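Local coordinates for sugar ABC transporter (Sugar-binding protein) (Bacillus halodurans, PDB 4YO7) that probably serves as the solute-binding component of a sugar ABC transporter, and binds myo-inositol between its two lobes, at residues N221-G226 with E248-L253; R217-W222 with T227-V232. All coordinates share one frame; numbering follows the deposited sequence.

Overall arrangement
Interactions 1 and 2 share Asn221 and Trp222 at the end of helix 212-224, and their centres lie 6 Å apart. Interaction 1 (221-226 with 248-253) is a surface contact between the last turn of helix 212-224 and the turn that follows helix 237-249, centred about 27 Å from the centre of the chain; interaction 2 (217-222 with 227-232) is buried, about 23 Å from it. Neither includes a residue of the inositol pocket, although strand 231-234, used in interaction 2, runs on towards the pocket residue Asn236. The magnesium ion belongs to interaction 1 through Leu253 and lies about 9 Å, at the nearest atom, from the side chain of Val232 in interaction 2.

Interaction 1. Residues N221-G226 with E248-L253. With MG (magnesium ion), chain C.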
loop_
_atom_site.group_PDB
_atom_site.type_symbol
_atom_site.label_atom_id
_atom_site.label_comp_id
_atom_site.label_asym_id
_atom_site.label_seq_id
_atom_site.Cartn_x
_atom_site.Cartn_y
_atom_site.Cartn_z
ATOM N N ASN A 221 -11.608 18.451 -11.542
ATOM C CA ASN A 221 -11.979 18.220 -12.930
ATOM C C ASN A 221 -13.286 17.444 -13.024
ATOM O O ASN A 221 -14.151 17.745 -13.849
ATOM C CB ASN A 221 -10.842 17.500 -13.661
ATOM C CG ASN A 221 -9.630 18.397 -13.854
ATOM O OD1 ASN A 221 -9.736 19.619 -13.734
ATOM N ND2 ASN A 221 -8.491 17.815 -14.171
ATOM N N TRP A 222 -13.449 16.459 -12.156
ATOM C CA TRP A 222 -14.671 15.693 -12.137
ATOM C C TRP A 222 -15.875 16.558 -11.786
ATOM O O TRP A 222 -16.943 16.406 -12.376
ATOM C CB TRP A 222 -14.540 14.566 -11.143
ATOM C CG TRP A 222 -13.780 13.365 -11.655
ATOM C CD1 TRP A 222 -13.379 13.107 -12.949
ATOM C CD2 TRP A 222 -13.372 12.237 -10.880
ATOM N NE1 TRP A 222 -12.751 11.879 -13.009
ATOM C CE2 TRP A 222 -12.735 11.331 -11.751
ATOM C CE3 TRP A 222 -13.482 11.908 -9.530
ATOM C CZ2 TRP A 222 -12.224 10.116 -11.311
ATOM C CZ3 TRP A 222 -12.974 10.712 -9.102
ATOM C CH2 TRP A 222 -12.352 9.832 -9.979
ATOM N N LEU A 223 -15.693 17.452 -10.822
ATOM C CA LEU A 223 -16.738 18.377 -10.421
ATOM C C LEU A 223 -17.115 19.284 -11.586
ATOM O O LEU A 223 -18.293 19.615 -11.776
ATOM C CB LEU A 223 -16.276 19.208 -9.225
ATOM C CG LEU A 223 -16.247 18.451 -7.895
ATOM C CD1 LEU A 223 -15.508 19.229 -6.840
ATOM C CD2 LEU A 223 -17.645 18.125 -7.449
ATOM N N ASN A 224 -16.126 19.688 -12.374
ATOM C CA ASN A 224 -16.379 20.599 -13.486
ATOM C C ASN A 224 -17.007 19.912 -14.694
ATOM O O ASN A 224 -17.446 20.575 -15.632
ATOM C CB ASN A 224 -15.094 21.290 -13.926
ATOM C CG ASN A 224 -14.625 22.334 -12.936
ATOM O OD1 ASN A 224 -15.408 22.854 -12.141
ATOM N ND2 ASN A 224 -13.338 22.661 -12.994
ATOM N N SER A 225 -17.045 18.592 -14.676
ATOM C CA SER A 225 -17.671 17.827 -15.744
ATOM C C SER A 225 -19.194 17.802 -15.603
ATOM O O SER A 225 -19.895 17.429 -16.532
ATOM C CB SER A 225 -17.131 16.397 -15.766
ATOM O OG SER A 225 -17.759 15.565 -14.793
ATOM N N GLY A 226 -19.699 18.186 -14.435
ATOM C CA GLY A 226 -21.126 18.156 -14.184
ATOM C C GLY A 226 -21.697 16.767 -13.917
ATOM O O GLY A 226 -22.880 16.639 -13.584
ATOM N N GLU A 248 -14.755 20.028 -0.261
ATOM C CA GLU A 248 -14.942 21.060 0.773
ATOM C C GLU A 248 -14.999 22.436 0.171
ATOM O O GLU A 248 -15.779 23.288 0.608
ATOM C CB GLU A 248 -13.807 21.048 1.793
ATOM C CG GLU A 248 -14.053 20.179 2.981
ATOM C CD GLU A 248 -12.903 20.232 3.970
ATOM O OE1 GLU A 248 -11.760 20.507 3.540
ATOM O OE2 GLU A 248 -13.146 20.007 5.170
ATOM N N ALA A 249 -14.153 22.653 -0.830
ATOM C CA ALA A 249 -13.996 23.967 -1.435
ATOM C C ALA A 249 -15.253 24.478 -2.128
ATOM O O ALA A 249 -15.432 25.693 -2.250
ATOM C CB ALA A 249 -12.849 23.946 -2.419
ATOM N N VAL A 250 -16.113 23.569 -2.585
ATOM C CA VAL A 250 -17.358 23.950 -3.254
ATOM C C VAL A 250 -18.592 23.573 -2.432
ATOM O O VAL A 250 -19.706 23.570 -2.947
ATOM C CB VAL A 250 -17.482 23.304 -4.661
ATOM C CG1 VAL A 250 -16.395 23.821 -5.580
ATOM C CG2 VAL A 250 -17.456 21.764 -4.594
ATOM N N GLY A 251 -18.390 23.261 -1.159
ATOM C CA GLY A 251 -19.482 22.953 -0.261
ATOM C C GLY A 251 -20.265 21.707 -0.608
ATOM O O GLY A 251 -21.451 21.632 -0.305
ATOM N N LYS A 252 -19.615 20.715 -1.214
ATOM C CA LYS A 252 -20.330 19.523 -1.645
ATOM C C LYS A 252 -19.916 18.271 -0.890
ATOM O O LYS A 252 -20.329 17.174 -1.251
ATOM C CB LYS A 252 -20.137 19.313 -3.144
ATOM C CG LYS A 252 -20.888 20.327 -3.974
ATOM C CD LYS A 252 -20.828 19.986 -5.442
ATOM C CE LYS A 252 -21.238 21.169 -6.311
ATOM N NZ LYS A 252 -20.803 20.976 -7.731
ATOM N N LEU A 253 -19.139 18.429 0.172
ATOM C CA LEU A 253 -18.666 17.270 0.911
ATOM C C LEU A 253 -19.802 16.499 1.593
ATOM O O LEU A 253 -19.719 15.284 1.742
ATOM C CB LEU A 253 -17.611 17.686 1.943
ATOM C CG LEU A 253 -16.932 16.549 2.706
ATOM C CD1 LEU A 253 -16.212 15.589 1.771
ATOM C CD2 LEU A 253 -15.965 17.103 3.736
HETATM MG MG MG C . -19.444 13.261 2.662
HETATM O O HOH W 1 -17.682 12.441 3.428
HETATM O O HOH W 2 -20.822 11.999 3.627
HETATM O O HOH W 3 -19.558 14.045 4.593
#
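Val250 meets Leu223 tip to tip, with Val250 CG2 3.9 Å from Leu223 CD1. With Val250 CG1 anti to the carbonyl carbon (chi1 -64°), CG2 falls between the backbone N and the carbonyl carbon, while Leu223 holds its CG anti to the carbonyl carbon (chi1 -74°) and sends both methyls across. Gly251 follows with positive phi as the C' residue of a Schellman motif: Gly251 N donates a hydrogen bond to Glu248 O (3.2 Å), and Lys252 N pairs with Leu247 O, which ends helix 237-249. Lys252 next runs extended beyond CG, antiparallel to the Leu223 side chain, so that its aliphatic part makes the contact; CD lies 4.2 Å from Leu223 CD2. Leu253 then turns to the metal, giving its carbonyl O to the magnesium ion at 2.2 Å beside three waters, and Val256 O is a further ligand. On the opposite segment, Trp222 O accepts two bonds, from Ser225 N and from Ser225 OG (2.7 Å, C=O...O angle 137°); Thr227 OG1 is a second partner of that hydroxyl. The contact buries 110 Å², both sides summed, between the last turn of helix 212-224 and the turn that follows helix 237-249; strand 231-234 connects these helices in the chain, and the Leu253 side chain packs back on Ile244 and Leu247 of helix 237-249.

Interaction 2. Residues R217-W222 with T227-V232; sequences RLMENW and TEIDAV
Met219, a selenomethionine, reaches strand 231-234 and the loop before it with the end of its side chain. Its SE lies 3.6 Å from Val232 CG2, the two side chains crossing at a slant, and its CE meets Ile229 CD1 tip to tip at 3.8 Å. The bend behind this reach is in the torsions: CG stands anti to the backbone N (chi1 -172°), and bends at chi2 (73°) and again at chi3 then turn CE toward Ile229. Ile229 CD1 also touches Trp222 CB, 4.1 Å away, so this one methyl bridges two residues a helical turn apart. Val232 divides its branches, CG2 going to the selenium and CG1 to the edge of the indole, 4.4 Å from Trp222 CZ3 and near the ring plane. In the next shell, Leu218 CG sits 3.8 Å above one face of that ring, over its centre, and Thr227 packs on Val203 and Leu204. The contact buries 212 Å², both sides summed, and is the helix-to-strand half of a beta-alpha-beta crossover: helix 212-224 packs on the parallel sheet, Trp222 also touching strands 169-175 and 200-207, while Met219 touches Ala243 and Ala246 of helix 237-249.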
loop_
_atom_site.group_PDB
_atom_site.type_symbol
_atom_site.label_atom_id
_atom_site.label_comp_id
_atom_site.label_asym_id
_atom_site.label_seq_id
_atom_site.Cartn_x
_atom_site.Cartn_y
_atom_site.Cartn_z
ATOM N N ARG A 217 -6.848 17.655 -7.761
ATOM C CA ARG A 217 -6.980 18.152 -9.122
ATOM C C ARG A 217 -7.972 17.305 -9.876
ATOM O O ARG A 217 -8.844 17.828 -10.550
ATOM C CB ARG A 217 -5.631 18.177 -9.851
ATOM C CG ARG A 217 -5.733 18.680 -11.290
ATOM C CD ARG A 217 -4.361 18.941 -11.912
ATOM N NE ARG A 217 -3.622 17.699 -12.142
ATOM C CZ ARG A 217 -3.627 17.006 -13.281
ATOM N NH1 ARG A 217 -4.322 17.427 -14.335
ATOM N NH2 ARG A 217 -2.924 15.886 -13.371
ATOM N N LEU A 218 -7.882 15.988 -9.720
ATOM C CA LEU A 218 -8.792 15.099 -10.391
ATOM C C LEU A 218 -10.220 15.363 -9.934
ATOM O O LEU A 218 -11.132 15.468 -10.751
ATOM C CB LEU A 218 -8.397 13.641 -10.146
ATOM C CG LEU A 218 -9.286 12.564 -10.760
ATOM C CD1 LEU A 218 -9.493 12.822 -12.265
ATOM C CD2 LEU A 218 -8.699 11.165 -10.483
HETATM N N MSE A 219 -10.430 15.463 -8.621
HETATM C CA MSE A 219 -11.767 15.756 -8.105
HETATM C C MSE A 219 -12.310 17.072 -8.676
HETATM O O MSE A 219 -13.487 17.159 -9.032
HETATM C CB MSE A 219 -11.765 15.831 -6.595
HETATM C CG MSE A 219 -13.127 15.947 -5.971
HETATM SE SE MSE A 219 -14.083 14.271 -6.068
HETATM C CE MSE A 219 -15.501 14.817 -7.235
ATOM N N GLU A 220 -11.459 18.094 -8.739
ATOM C CA GLU A 220 -11.841 19.380 -9.307
ATOM C C GLU A 220 -12.346 19.212 -10.738
ATOM O O GLU A 220 -13.383 19.786 -11.109
ATOM C CB GLU A 220 -10.662 20.353 -9.279
ATOM C CG GLU A 220 -10.384 20.973 -7.911
ATOM C CD GLU A 220 -9.076 21.772 -7.853
ATOM O OE1 GLU A 220 -8.344 21.837 -8.863
ATOM O OE2 GLU A 220 -8.781 22.341 -6.787
ATOM N N ASN A 221 -11.608 18.451 -11.542
ATOM C CA ASN A 221 -11.979 18.220 -12.930
ATOM C C ASN A 221 -13.286 17.444 -13.024
ATOM O O ASN A 221 -14.151 17.745 -13.849
ATOM C CB ASN A 221 -10.842 17.500 -13.661
ATOM C CG ASN A 221 -9.630 18.397 -13.854
ATOM O OD1 ASN A 221 -9.736 19.619 -13.734
ATOM N ND2 ASN A 221 -8.491 17.815 -14.171
ATOM N N TRP A 222 -13.449 16.459 -12.156
ATOM C CA TRP A 222 -14.671 15.693 -12.137
ATOM C C TRP A 222 -15.875 16.558 -11.786
ATOM O O TRP A 222 -16.943 16.406 -12.376
ATOM C CB TRP A 222 -14.540 14.566 -11.143
ATOM C CG TRP A 222 -13.780 13.365 -11.655
ATOM C CD1 TRP A 222 -13.379 13.107 -12.949
ATOM C CD2 TRP A 222 -13.372 12.237 -10.880
ATOM N NE1 TRP A 222 -12.751 11.879 -13.009
ATOM C CE2 TRP A 222 -12.735 11.331 -11.751
ATOM C CE3 TRP A 222 -13.482 11.908 -9.530
ATOM C CZ2 TRP A 222 -12.224 10.116 -11.311
ATOM C CZ3 TRP A 222 -12.974 10.712 -9.102
ATOM C CH2 TRP A 222 -12.352 9.832 -9.979
ATOM N N THR A 227 -20.867 15.733 -14.061
ATOM C CA THR A 227 -21.272 14.351 -13.795
ATOM C C THR A 227 -21.803 14.210 -12.379
ATOM O O THR A 227 -21.212 14.735 -11.447
ATOM C CB THR A 227 -20.095 13.387 -13.963
ATOM O OG1 THR A 227 -19.550 13.534 -15.273
ATOM C CG2 THR A 227 -20.529 11.949 -13.760
ATOM N N GLU A 228 -22.914 13.503 -12.213
ATOM C CA GLU A 228 -23.471 13.288 -10.879
ATOM C C GLU A 228 -22.704 12.164 -10.195
ATOM O O GLU A 228 -22.550 11.088 -10.760
ATOM C CB GLU A 228 -24.952 12.962 -10.956
ATOM C CG GLU A 228 -25.782 14.105 -11.535
ATOM C CD GLU A 228 -27.243 14.025 -11.142
ATOM O OE1 GLU A 228 -27.735 12.899 -10.911
ATOM O OE2 GLU A 228 -27.894 15.089 -11.052
ATOM N N ILE A 229 -22.203 12.452 -8.993
ATOM C CA ILE A 229 -21.380 11.516 -8.227
ATOM C C ILE A 229 -21.992 11.326 -6.839
ATOM O O ILE A 229 -22.283 12.294 -6.152
ATOM C CB ILE A 229 -19.932 12.043 -8.077
ATOM C CG1 ILE A 229 -19.289 12.255 -9.455
ATOM C CG2 ILE A 229 -19.082 11.110 -7.216
ATOM C CD1 ILE A 229 -17.919 12.922 -9.401
ATOM N N ASP A 230 -22.163 10.080 -6.417
ATOM C CA ASP A 230 -22.696 9.799 -5.094
ATOM C C ASP A 230 -21.612 9.319 -4.135
ATOM O O ASP A 230 -21.746 9.486 -2.926
ATOM C CB ASP A 230 -23.822 8.770 -5.179
ATOM C CG ASP A 230 -24.983 9.277 -5.984
ATOM O OD1 ASP A 230 -25.576 10.295 -5.580
ATOM O OD2 ASP A 230 -25.293 8.688 -7.033
ATOM N N ALA A 231 -20.536 8.756 -4.680
ATOM C CA ALA A 231 -19.396 8.287 -3.881
ATOM C C ALA A 231 -18.119 8.380 -4.677
ATOM O O ALA A 231 -18.099 8.084 -5.876
ATOM C CB ALA A 231 -19.601 6.863 -3.423
ATOM N N VAL A 232 -17.064 8.796 -3.982
ATOM C CA VAL A 232 -15.720 8.827 -4.523
ATOM C C VAL A 232 -14.955 7.760 -3.768
ATOM O O VAL A 232 -14.850 7.822 -2.548
ATOM C CB VAL A 232 -15.063 10.204 -4.364
ATOM C CG1 VAL A 232 -13.580 10.150 -4.791
ATOM C CG2 VAL A 232 -15.833 11.228 -5.175
#